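PDB 5DMM: homocysteine S-methyltransferase from Escherichia coli, which catalyses methyl transfer from S-methylmethionine, or less efficiently S-adenosylmethionine, to homocysteine, using a zinc ion and yielding methionine. Local coordinates for residues Y71-P75 with A76-A80; G123-G126 with A127-D131. All coordinates share one frame; numbering follows the deposited sequence.

Contact 1 (Y71-P75 with A76-A80); sequences YQATP and AGFAA. With HCS (2-amino-4-mercapto-butyric acid), chain F.
The ring of Phe-78 folds back over the chain that leads into its own helix turn. Ala-73 CA lies over one face of the ring in a CH-pi contact, 4.0 Å from the centroid, while the far end of the ring rests on the methyl of the same residue, with Phe-78 CZ 3.6 Å from Ala-73 CB. Phe-78 CG stands beside its backbone N (chi1 -77°), which turns the ring back toward the preceding residues. Its backbone is tied down as well: Phe-78 N donates to Thr-74 O at 2.9 Å, a nearly straight bond of 161°. Pro-75 opens the helical turn and meets the next residues mainly through its backbone; Pro-75 O accepts a weak, bent bond from Ala-79 N at 3.1 Å. Thr-74 is the N-cap. With chi1 at 56°, its hydroxyl sits between backbone N and carbonyl carbon, where Thr-74 OG1 accepts from Gly-77 N at 3.1 Å, and the methyl of Ala-76 packs loosely beside that oxygen. At the other end of the segment Tyr-71 serves the substrate: homocysteine CG hangs over the centre of its ring, 3.8 Å above the plane, and the sulfur SD lies 3.8 Å from Tyr-71 OH. Replacing this tyrosine with alanine would probably leave one side of the homocysteine chain without its aromatic wall and Glu-134 without the phenol it hydrogen-bonds. The segment 71-80 thus runs from the homocysteine pocket outward, after strand 65-67 of the TIM barrel, into the short helix 75-78. There Phe-78 wedges against helices 39-46 and 85-109, while Thr-74 and Ala-76 lean on Phe-149 of helix 143-159.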
ATOM      1  N   TYR A  71       6.512   4.459  -1.424  1.00 17.69           N
ATOM      2  CA  TYR A  71       6.254   4.517   0.020  1.00 15.62           C
ATOM      3  C   TYR A  71       7.015   5.635   0.739  1.00 19.78           C
ATOM      4  O   TYR A  71       6.488   6.274   1.672  1.00 15.04           O
ATOM      5  CB  TYR A  71       6.616   3.171   0.642  1.00 17.64           C
ATOM      6  CG  TYR A  71       6.429   3.093   2.141  1.00 16.26           C
ATOM      7  CD1 TYR A  71       5.159   3.034   2.697  1.00 19.25           C
ATOM      8  CD2 TYR A  71       7.529   3.063   2.996  1.00 19.57           C
ATOM      9  CE1 TYR A  71       4.982   2.952   4.062  1.00 17.37           C
ATOM     10  CE2 TYR A  71       7.363   2.979   4.364  1.00 20.93           C
ATOM     11  CZ  TYR A  71       6.088   2.915   4.890  1.00 19.03           C
ATOM     12  OH  TYR A  71       5.915   2.835   6.252  1.00 21.60           O
ATOM     13  N   GLN A  72       8.260   5.848   0.321  1.00 19.11           N
ATOM     14  CA  GLN A  72       9.101   6.893   0.900  1.00 17.87           C
ATOM     15  C   GLN A  72       9.516   7.924  -0.151  1.00 19.07           C
ATOM     16  O   GLN A  72      10.491   8.655   0.024  1.00 24.22           O
ATOM     17  CB  GLN A  72      10.319   6.269   1.596  1.00 23.92           C
ATOM     18  CG  GLN A  72       9.985   5.911   3.057  1.00 26.64           C
ATOM     19  CD  GLN A  72      10.816   4.783   3.635  1.00 28.74           C
ATOM     20  OE1 GLN A  72      11.140   3.811   2.950  1.00 38.24           O
ATOM     21  NE2 GLN A  72      11.145   4.898   4.917  1.00 28.08           N
ATOM     22  N   ALA A  73       8.748   7.991  -1.235  1.00 16.83           N
ATOM     23  CA  ALA A  73       8.986   8.981  -2.282  1.00 21.28           C
ATOM     24  C   ALA A  73       8.086  10.216  -2.116  1.00 20.97           C
ATOM     25  O   ALA A  73       6.959  10.261  -2.608  1.00 19.35           O
ATOM     26  CB  ALA A  73       8.783   8.355  -3.653  1.00 20.43           C
ATOM     27  N   THR A  74       8.600  11.217  -1.410  1.00 18.67           N
ATOM     28  CA  THR A  74       7.946  12.520  -1.306  1.00 17.39           C
ATOM     29  C   THR A  74       8.980  13.598  -1.577  1.00 16.72           C
ATOM     30  O   THR A  74      10.165  13.352  -1.420  1.00 15.70           O
ATOM     31  CB  THR A  74       7.344  12.779   0.088  1.00 19.62           C
ATOM     32  OG1 THR A  74       8.376  12.632   1.077  1.00 20.25           O
ATOM     33  CG2 THR A  74       6.180  11.813   0.386  1.00 17.45           C
ATOM     34  N   PRO A  75       8.530  14.794  -1.977  1.00 18.77           N
ATOM     35  CA  PRO A  75       9.472  15.914  -2.069  1.00 16.33           C
ATOM     36  C   PRO A  75      10.216  16.163  -0.756  1.00 16.62           C
ATOM     37  O   PRO A  75      11.411  16.435  -0.797  1.00 16.96           O
ATOM     38  CB  PRO A  75       8.570  17.094  -2.423  1.00 17.48           C
ATOM     39  CG  PRO A  75       7.442  16.468  -3.198  1.00 19.36           C
ATOM     40  CD  PRO A  75       7.200  15.139  -2.513  1.00 17.88           C
ATOM     41  N   ALA A  76       9.534  16.047   0.384  1.00 17.49           N
ATOM     42  CA  ALA A  76      10.184  16.189   1.694  1.00 21.88           C
ATOM     43  C   ALA A  76      11.350  15.217   1.869  1.00 20.13           C
ATOM     44  O   ALA A  76      12.457  15.612   2.256  1.00 20.27           O
ATOM     45  CB  ALA A  76       9.167  15.986   2.827  1.00 19.01           C
ATOM     46  N   GLY A  77      11.092  13.938   1.610  1.00 18.34           N
ATOM     47  CA  GLY A  77      12.125  12.924   1.735  1.00 18.56           C
ATOM     48  C   GLY A  77      13.269  13.121   0.748  1.00 23.29           C
ATOM     49  O   GLY A  77      14.446  13.052   1.117  1.00 21.00           O
ATOM     50  N   PHE A  78      12.927  13.379  -0.513  1.00 18.85           N
ATOM     51  CA  PHE A  78      13.933  13.384  -1.571  1.00 21.83           C
ATOM     52  C   PHE A  78      14.732  14.688  -1.627  1.00 24.08           C
ATOM     53  O   PHE A  78      15.681  14.799  -2.415  1.00 23.35           O
ATOM     54  CB  PHE A  78      13.283  13.108  -2.941  1.00 18.79           C
ATOM     55  CG  PHE A  78      12.939  11.652  -3.186  1.00 21.14           C
ATOM     56  CD1 PHE A  78      13.272  10.668  -2.265  1.00 21.30           C
ATOM     57  CD2 PHE A  78      12.294  11.271  -4.354  1.00 20.01           C
ATOM     58  CE1 PHE A  78      12.951   9.314  -2.502  1.00 22.35           C
ATOM     59  CE2 PHE A  78      11.985   9.939  -4.602  1.00 18.59           C
ATOM     60  CZ  PHE A  78      12.315   8.957  -3.674  1.00 17.76           C
ATOM     61  N   ALA A  79      14.376  15.658  -0.787  1.00 23.95           N
ATOM     62  CA  ALA A  79      15.135  16.910  -0.734  1.00 18.41           C
ATOM     63  C   ALA A  79      16.522  16.644  -0.157  1.00 26.98           C
ATOM     64  O   ALA A  79      17.466  17.380  -0.434  1.00 25.02           O
ATOM     65  CB  ALA A  79      14.416  17.955   0.078  1.00 20.51           C
ATOM     66  N   ALA A  80      16.657  15.581   0.630  1.00 23.34           N
ATOM     67  CA  ALA A  80      17.976  15.197   1.141  1.00 25.91           C
ATOM     68  C   ALA A  80      18.869  14.648   0.036  1.00 28.30           C
ATOM     69  O   ALA A  80      20.061  14.438   0.243  1.00 33.28           O
ATOM     70  CB  ALA A  80      17.838  14.172   2.265  1.00 27.73           C
TER
HETATM   71  N   HCS F 505       6.679   0.041   0.944  0.82 37.06           N
HETATM   72  CA  HCS F 505       5.745  -1.007   1.306  0.82 36.38           C
HETATM   73  CB  HCS F 505       5.219  -0.756   2.713  0.82 34.42           C
HETATM   74  CG  HCS F 505       6.352  -0.778   3.732  0.82 35.27           C
HETATM   75  SD  HCS F 505       5.661  -0.816   5.405  0.82 38.40           S
HETATM   76  C   HCS F 505       4.600  -1.013   0.337  0.82 34.89           C
HETATM   77  OXT HCS F 505       4.583  -0.155  -0.571  0.82 25.42           O
HETATM   78  O   HCS F 505       3.706  -1.875   0.475  0.82 35.94           O

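Contact 2 (G123-G126 with A127-D131)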
ATOM      1  N   GLY A 123       2.890   6.385   1.877  1.00 15.57           N
ATOM      2  CA  GLY A 123       3.363   6.025   3.204  1.00 16.70           C
ATOM      3  C   GLY A 123       3.137   7.157   4.183  1.00 15.87           C
ATOM      4  O   GLY A 123       2.866   8.295   3.774  1.00 16.19           O
ATOM      5  N   PRO A 124       3.268   6.863   5.485  1.00 18.46           N
ATOM      6  CA  PRO A 124       2.998   7.866   6.522  1.00 16.91           C
ATOM      7  C   PRO A 124       4.136   8.861   6.677  1.00 16.89           C
ATOM      8  O   PRO A 124       5.251   8.592   6.244  1.00 18.48           O
ATOM      9  CB  PRO A 124       2.859   7.021   7.793  1.00 18.34           C
ATOM     10  CG  PRO A 124       3.789   5.850   7.548  1.00 18.99           C
ATOM     11  CD  PRO A 124       3.685   5.566   6.059  1.00 19.54           C
ATOM     12  N   TYR A 125       3.838   9.978   7.330  1.00 16.70           N
ATOM     13  CA  TYR A 125       4.825  10.991   7.688  1.00 17.50           C
ATOM     14  C   TYR A 125       5.949  10.365   8.524  1.00 19.42           C
ATOM     15  O   TYR A 125       7.115  10.731   8.399  1.00 19.33           O
ATOM     16  CB  TYR A 125       4.132  12.131   8.442  1.00 16.80           C
ATOM     17  CG  TYR A 125       5.035  13.288   8.788  1.00 21.09           C
ATOM     18  CD1 TYR A 125       5.413  14.215   7.823  1.00 20.96           C
ATOM     19  CD2 TYR A 125       5.511  13.458  10.085  1.00 20.33           C
ATOM     20  CE1 TYR A 125       6.239  15.277   8.138  1.00 22.80           C
ATOM     21  CE2 TYR A 125       6.338  14.520  10.407  1.00 23.81           C
ATOM     22  CZ  TYR A 125       6.695  15.424   9.432  1.00 25.35           C
ATOM     23  OH  TYR A 125       7.517  16.480   9.752  1.00 28.37           O
ATOM     24  N   GLY A 126       5.592   9.384   9.345  1.00 18.50           N
ATOM     25  CA  GLY A 126       6.566   8.680  10.158  1.00 24.59           C
ATOM     26  C   GLY A 126       7.698   8.019   9.389  1.00 24.07           C
ATOM     27  O   GLY A 126       8.818   7.918   9.894  1.00 24.81           O
ATOM     28  N   ALA A 127       7.402   7.560   8.175  1.00 18.36           N
ATOM     29  CA  ALA A 127       8.403   6.909   7.341  1.00 22.82           C
ATOM     30  C   ALA A 127       9.422   7.933   6.847  1.00 23.88           C
ATOM     31  O   ALA A 127      10.590   7.610   6.632  1.00 22.20           O
ATOM     32  CB  ALA A 127       7.743   6.199   6.172  1.00 20.02           C
ATOM     33  N   TYR A 128       8.972   9.170   6.657  1.00 23.20           N
ATOM     34  CA  TYR A 128       9.880  10.251   6.287  1.00 24.70           C
ATOM     35  C   TYR A 128      10.805  10.620   7.449  1.00 26.37           C
ATOM     36  O   TYR A 128      11.995  10.900   7.248  1.00 24.73           O
ATOM     37  CB  TYR A 128       9.082  11.472   5.816  1.00 21.31           C
ATOM     38  CG  TYR A 128       9.808  12.791   5.974  1.00 23.38           C
ATOM     39  CD1 TYR A 128      10.883  13.120   5.155  1.00 23.76           C
ATOM     40  CD2 TYR A 128       9.402  13.716   6.934  1.00 24.96           C
ATOM     41  CE1 TYR A 128      11.549  14.331   5.298  1.00 23.66           C
ATOM     42  CE2 TYR A 128      10.062  14.924   7.086  1.00 25.22           C
ATOM     43  CZ  TYR A 128      11.126  15.224   6.263  1.00 28.29           C
ATOM     44  OH  TYR A 128      11.776  16.425   6.412  1.00 33.54           O
ATOM     45  N   LEU A 129      10.258  10.616   8.661  1.00 24.64           N
ATOM     46  CA  LEU A 129      11.048  10.861   9.862  1.00 26.86           C
ATOM     47  C   LEU A 129      12.124   9.789  10.029  1.00 32.22           C
ATOM     48  O   LEU A 129      13.163  10.032  10.644  1.00 35.68           O
ATOM     49  CB  LEU A 129      10.150  10.921  11.103  1.00 29.53           C
ATOM     50  CG  LEU A 129       9.170  12.099  11.173  1.00 27.39           C
ATOM     51  CD1 LEU A 129       8.375  12.093  12.482  1.00 28.02           C
ATOM     52  CD2 LEU A 129       9.889  13.437  10.954  1.00 26.96           C
ATOM     53  N   ALA A 130      11.860   8.606   9.478  1.00 28.82           N
ATOM     54  CA  ALA A 130      12.855   7.535   9.373  1.00 37.09           C
ATOM     55  C   ALA A 130      13.448   7.128  10.721  1.00 43.94           C
ATOM     56  O   ALA A 130      14.637   6.823  10.821  1.00 49.64           O
ATOM     57  CB  ALA A 130      13.972   7.947   8.408  1.00 36.09           C
ATOM     58  N   ASP A 131      12.617   7.127  11.753  1.00 39.32           N
ATOM     59  CA  ASP A 131      13.037   6.682  13.072  1.00 46.43           C
ATOM     60  C   ASP A 131      12.121   5.556  13.539  1.00 46.94           C
ATOM     61  O   ASP A 131      11.934   5.346  14.736  1.00 46.26           O
ATOM     62  CB  ASP A 131      13.025   7.846  14.071  1.00 44.62           C
ATOM     63  CG  ASP A 131      11.740   8.655  14.006  1.00 50.24           C
ATOM     64  OD1 ASP A 131      10.842   8.263  13.231  1.00 47.24           O
ATOM     65  OD2 ASP A 131      11.620   9.673  14.725  1.00 52.28           O
TER
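Tyr-125 and Tyr-128 lie side by side and point the same way, one helical turn apart. Their rings are oblique, with centroids 5.5 Å apart and planes at 54°, and they approach most closely where Tyr-125 CE1 comes within 3.7 Å of Tyr-128 CD2. From the same side of the Tyr-125 ring plane, Leu-129 brings its branched end up obliquely, CD2 reaching Tyr-125 CE2 at 3.8 Å. Tyr-125 CG is anti to the backbone N (chi1 -176°), which sets the ring where both neighbours meet it from that one side, Tyr-128 near CE1 and Leu-129 near CE2. Pro-124 adds a looser apolar touch, its CD near the methyl of Ala-127.

Backbone bonds set the spacing of these groups. Leu-129 N donates to Tyr-125 O at 3.2 Å, and Tyr-128 N adds a weak bond to the same oxygen. Ala-127 N reaches Pro-124 O at 3.1 Å. Ala-130 N bonds to Gly-126 O as the chain leaves the helix with positive phi. Farther out, Phe-149 and Tyr-139 meet the Tyr-125 ring edge-to-face, and Glu-175 accepts from Tyr-125 N.

Because the Tyr-125 carbonyl takes two amides, one weakly, and its ring is packed by Tyr-128, Leu-129, Phe-149 and Tyr-139, the turn after strand 117-122 is probably held by its backbone and by apolar contact, with no charged pair between the two segments.

Both contacts are short helical turns in the loops that follow neighbouring parallel strands of the barrel, 65-67 and 117-122, and both are partly buried, mixing inward residues with exposed ends. Contact 1 reaches the substrate directly through Tyr-71; contact 2 stays one shell back, with Pro-124 backing that tyrosine at 3.5 Å between its CD and Tyr-71 OH. They are joined by a probable hydrogen bond from Gln-72 NE2 to Ala-127 O. Phe-149 of helix 143-159 touches both. A threonine N-cap and a CH-pi contact mark 71-80, whereas 123-131 relies on oblique tyrosines, leucine and backbone bonds.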